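Local coordinates for protein ADP-ribose pyrophosphatase MutT (Rickettsia felis, PDB 4KYX) that probably hydrolyses nucleoside-diphosphate-linked or oxidised nucleotide substrates with magnesium as cofactor, as a member of the Nudix family, at residues Ile15-Asn23 with Cys58-Leu69. Sequence-based numbering, arbitrary orientation.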
loop_
_atom_site.group_PDB
_atom_site.type_symbol
_atom_site.label_atom_id
_atom_site.label_comp_id
_atom_site.label_asym_id
_atom_site.label_seq_id
_atom_site.Cartn_x
_atom_site.Cartn_y
_atom_site.Cartn_z
ATOM N N ILE A 15 4.606 -6.482 -1.204
ATOM C CA ILE A 15 3.912 -5.463 -1.900
ATOM C C ILE A 15 3.781 -5.864 -3.374
ATOM O O ILE A 15 4.764 -6.135 -4.049
ATOM C CB ILE A 15 4.620 -4.113 -1.805
ATOM C CG1 ILE A 15 4.678 -3.654 -0.337
ATOM C CG2 ILE A 15 3.922 -3.133 -2.729
ATOM C CD1 ILE A 15 5.924 -2.911 0.087
ATOM N N GLY A 16 2.549 -5.840 -3.840
ATOM C CA GLY A 16 2.191 -6.193 -5.203
ATOM C C GLY A 16 1.689 -4.934 -5.886
ATOM O O GLY A 16 1.065 -4.067 -5.273
ATOM N N ILE A 17 1.897 -4.835 -7.185
ATOM C CA ILE A 17 1.368 -3.753 -7.974
ATOM C C ILE A 17 0.356 -4.396 -8.938
ATOM O O ILE A 17 0.718 -5.323 -9.680
ATOM C CB ILE A 17 2.519 -3.048 -8.760
ATOM C CG1 ILE A 17 3.550 -2.340 -7.865
ATOM C CG2 ILE A 17 1.963 -2.175 -9.876
ATOM C CD1 ILE A 17 3.041 -1.441 -6.799
ATOM N N GLY A 18 -0.869 -3.886 -9.000
ATOM C CA GLY A 18 -1.779 -4.289 -10.067
ATOM C C GLY A 18 -2.100 -3.123 -10.959
ATOM O O GLY A 18 -2.298 -2.009 -10.522
ATOM N N ILE A 19 -2.179 -3.402 -12.252
ATOM C CA ILE A 19 -2.527 -2.383 -13.221
ATOM C C ILE A 19 -3.826 -2.651 -13.980
ATOM O O ILE A 19 -3.977 -3.695 -14.623
ATOM C CB ILE A 19 -1.415 -2.221 -14.249
ATOM C CG1 ILE A 19 -0.075 -2.071 -13.494
ATOM C CG2 ILE A 19 -1.717 -0.979 -15.084
ATOM C CD1 ILE A 19 0.711 -3.367 -13.333
ATOM N N LEU A 20 -4.781 -1.740 -13.861
ATOM C CA LEU A 20 -5.939 -1.751 -14.724
ATOM C C LEU A 20 -5.558 -1.017 -16.015
ATOM O O LEU A 20 -5.529 0.191 -16.074
ATOM C CB LEU A 20 -7.156 -1.122 -14.097
ATOM C CG LEU A 20 -7.490 -1.530 -12.666
ATOM C CD1 LEU A 20 -8.862 -0.980 -12.265
ATOM C CD2 LEU A 20 -7.489 -3.042 -12.597
ATOM N N ILE A 21 -5.346 -1.805 -17.071
ATOM C CA ILE A 21 -4.938 -1.303 -18.364
ATOM C C ILE A 21 -6.196 -1.150 -19.188
ATOM O O ILE A 21 -6.987 -2.124 -19.340
ATOM C CB ILE A 21 -4.061 -2.288 -19.143
ATOM C CG1 ILE A 21 -2.848 -2.721 -18.343
ATOM C CG2 ILE A 21 -3.617 -1.656 -20.456
ATOM C CD1 ILE A 21 -2.259 -4.003 -18.873
ATOM N N PHE A 22 -6.383 0.069 -19.689
ATOM C CA PHE A 22 -7.545 0.418 -20.503
ATOM C C PHE A 22 -7.201 0.592 -21.955
ATOM O O PHE A 22 -6.116 1.051 -22.305
ATOM C CB PHE A 22 -8.191 1.702 -20.034
ATOM C CG PHE A 22 -8.946 1.582 -18.759
ATOM C CD1 PHE A 22 -8.305 1.434 -17.551
ATOM C CD2 PHE A 22 -10.328 1.659 -18.755
ATOM C CE1 PHE A 22 -9.020 1.327 -16.374
ATOM C CE2 PHE A 22 -11.042 1.576 -17.573
ATOM C CZ PHE A 22 -10.394 1.407 -16.380
ATOM N N ASN A 23 -8.140 0.227 -22.822
ATOM C CA ASN A 23 -8.000 0.449 -24.277
ATOM C C ASN A 23 -8.788 1.693 -24.704
ATOM O O ASN A 23 -9.356 2.360 -23.872
ATOM C CB ASN A 23 -8.367 -0.827 -25.097
ATOM C CG ASN A 23 -9.851 -1.200 -25.053
ATOM O OD1 ASN A 23 -10.732 -0.469 -24.576
ATOM N ND2 ASN A 23 -10.123 -2.391 -25.530
ATOM N N CYS A 58 7.119 0.597 -11.747
ATOM C CA CYS A 58 6.842 -0.819 -11.652
ATOM C C CYS A 58 5.688 -1.157 -12.568
ATOM O O CYS A 58 5.754 -2.118 -13.340
ATOM C CB CYS A 58 6.578 -1.174 -10.180
ATOM S SG CYS A 58 6.108 -2.918 -9.990
ATOM N N ALA A 59 4.640 -0.344 -12.510
ATOM C CA ALA A 59 3.429 -0.516 -13.326
ATOM C C ALA A 59 3.761 -0.525 -14.822
ATOM O O ALA A 59 3.428 -1.504 -15.558
ATOM C CB ALA A 59 2.407 0.554 -13.015
ATOM N N ILE A 60 4.475 0.505 -15.259
ATOM C CA ILE A 60 4.928 0.559 -16.642
ATOM C C ILE A 60 5.769 -0.686 -17.082
ATOM O O ILE A 60 5.492 -1.295 -18.119
ATOM C CB ILE A 60 5.648 1.890 -16.968
ATOM C CG1 ILE A 60 4.681 3.070 -16.795
ATOM C CG2 ILE A 60 6.190 1.867 -18.390
ATOM C CD1 ILE A 60 5.376 4.418 -16.762
ATOM N N ARG A 61 6.769 -1.051 -16.309
ATOM C CA ARG A 61 7.625 -2.205 -16.548
ATOM C C ARG A 61 6.808 -3.516 -16.627
ATOM O O ARG A 61 6.912 -4.293 -17.631
ATOM C CB ARG A 61 8.654 -2.334 -15.428
ATOM C CG ARG A 61 9.507 -3.560 -15.582
ATOM C CD ARG A 61 10.593 -3.617 -14.555
ATOM N NE ARG A 61 10.084 -3.739 -13.195
ATOM C CZ ARG A 61 9.500 -4.808 -12.671
ATOM N NH1 ARG A 61 9.284 -5.908 -13.389
ATOM N NH2 ARG A 61 9.111 -4.781 -11.401
ATOM N N GLU A 62 5.983 -3.742 -15.622
ATOM C CA GLU A 62 5.217 -5.002 -15.524
ATOM C C GLU A 62 4.272 -5.174 -16.698
ATOM O O GLU A 62 4.213 -6.266 -17.321
ATOM C CB GLU A 62 4.495 -5.048 -14.200
ATOM C CG GLU A 62 5.498 -5.320 -13.093
ATOM C CD GLU A 62 4.883 -5.555 -11.755
ATOM O OE1 GLU A 62 3.700 -5.164 -11.481
ATOM O OE2 GLU A 62 5.667 -6.043 -10.901
ATOM N N VAL A 63 3.559 -4.101 -17.041
ATOM C CA VAL A 63 2.646 -4.128 -18.198
ATOM C C VAL A 63 3.412 -4.476 -19.491
ATOM O O VAL A 63 2.976 -5.330 -20.302
ATOM C CB VAL A 63 1.824 -2.820 -18.313
ATOM C CG1 VAL A 63 1.081 -2.723 -19.659
ATOM C CG2 VAL A 63 0.870 -2.706 -17.134
ATOM N N LEU A 64 4.557 -3.821 -19.700
ATOM C CA LEU A 64 5.340 -4.104 -20.896
ATOM C C LEU A 64 5.826 -5.555 -20.924
ATOM O O LEU A 64 5.762 -6.234 -21.989
ATOM C CB LEU A 64 6.547 -3.128 -21.033
ATOM C CG LEU A 64 7.338 -3.067 -22.331
ATOM C CD1 LEU A 64 6.425 -2.761 -23.490
ATOM C CD2 LEU A 64 8.449 -1.995 -22.142
ATOM N N GLU A 65 6.416 -5.996 -19.825
ATOM C CA GLU A 65 6.931 -7.371 -19.701
ATOM C C GLU A 65 5.853 -8.430 -19.961
ATOM O O GLU A 65 6.144 -9.487 -20.487
ATOM C CB GLU A 65 7.512 -7.643 -18.303
ATOM C CG GLU A 65 8.896 -7.081 -18.108
ATOM C CD GLU A 65 9.386 -7.228 -16.683
ATOM O OE1 GLU A 65 8.710 -7.919 -15.863
ATOM O OE2 GLU A 65 10.442 -6.642 -16.377
ATOM N N GLU A 66 4.625 -8.170 -19.508
ATOM C CA GLU A 66 3.566 -9.196 -19.534
ATOM C C GLU A 66 2.703 -9.231 -20.832
ATOM O O GLU A 66 2.221 -10.301 -21.233
ATOM C CB GLU A 66 2.677 -9.042 -18.291
ATOM C CG GLU A 66 3.451 -9.322 -17.014
ATOM C CD GLU A 66 2.690 -8.973 -15.774
ATOM O OE1 GLU A 66 1.611 -8.364 -15.881
ATOM O OE2 GLU A 66 3.232 -9.210 -14.653
ATOM N N THR A 67 2.523 -8.062 -21.448
ATOM C CA THR A 67 1.499 -7.837 -22.446
ATOM C C THR A 67 2.036 -7.169 -23.708
ATOM O O THR A 67 1.285 -7.027 -24.649
ATOM C CB THR A 67 0.358 -6.942 -21.913
ATOM O OG1 THR A 67 0.877 -5.605 -21.724
ATOM C CG2 THR A 67 -0.214 -7.496 -20.637
ATOM N N ASN A 68 3.285 -6.708 -23.702
ATOM C CA ASN A 68 3.875 -5.897 -24.791
ATOM C C ASN A 68 3.252 -4.505 -24.956
ATOM O O ASN A 68 3.559 -3.807 -25.914
ATOM C CB ASN A 68 3.764 -6.675 -26.122
ATOM C CG ASN A 68 4.795 -6.301 -27.152
ATOM O OD1 ASN A 68 5.937 -6.103 -26.843
ATOM N ND2 ASN A 68 4.385 -6.253 -28.425
ATOM N N LEU A 69 2.409 -4.092 -24.019
ATOM C CA LEU A 69 1.698 -2.845 -24.114
ATOM C C LEU A 69 2.474 -1.761 -23.386
ATOM O O LEU A 69 3.118 -2.014 -22.366
ATOM C CB LEU A 69 0.309 -2.933 -23.494
ATOM C CG LEU A 69 -0.653 -3.897 -24.164
ATOM C CD1 LEU A 69 -1.954 -4.121 -23.416
ATOM C CD2 LEU A 69 -0.902 -3.401 -25.581
#
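In I17, I19 and I21 the first torsion, near -60°, sets CG1 beside the backbone N and CG2 anti to it, which brings I17 CG1 to C58 and I19 CG1 to A59; V63, with CG1 anti to its own N (169°), turns CG1 to I21 and CG2 chiefly to I19. The three isoleucines are alternate residues of one strand, so all point from the same face toward the helix. Beta-branched isoleucine suits an extended chain and gives that face a continuous apolar surface.

C58 and A59, then E62 and V63 one turn on, meet it. The short side chain of C58 brings SG to 3.4 Å from I17 CG1, a snug contact. Alanine suits position 59, where helix and strand come nearest, because its single methyl CB fits 3.6 Å from I19 CG1. V63 CG2 rests 3.7 Å from I19 CB, and V63 CG1 meets I21 CD1 tip to tip at 3.7 Å. Past the helix, L69 CD1 reaches I21 CG2 at 4.2 Å.

No hydrogen bond joins the segments. E62 and I17 cross at about a right angle, OE1 of E62 coming 3.6 Å from I17 CB. R61 pairs with E65 and E53. T67 OG1 donates to V63 O and accepts from L69 N in an ST turn.

R61 to L69 end the Nudix box, whose glutamates typically bind magnesium in this family; N68, with positive phi, takes the usual glycine place.

The segment axes cross at -68°, the helix lying over the mixed sheet as in the alpha-beta-alpha sandwich of Nudix hydrolases. Strand 14-22 runs between strands 45-48 and 89-99; A45 touches both I21 and V63, while L29 of strand 28-34 and W119 of strand 116-120 pack on I21 and L69.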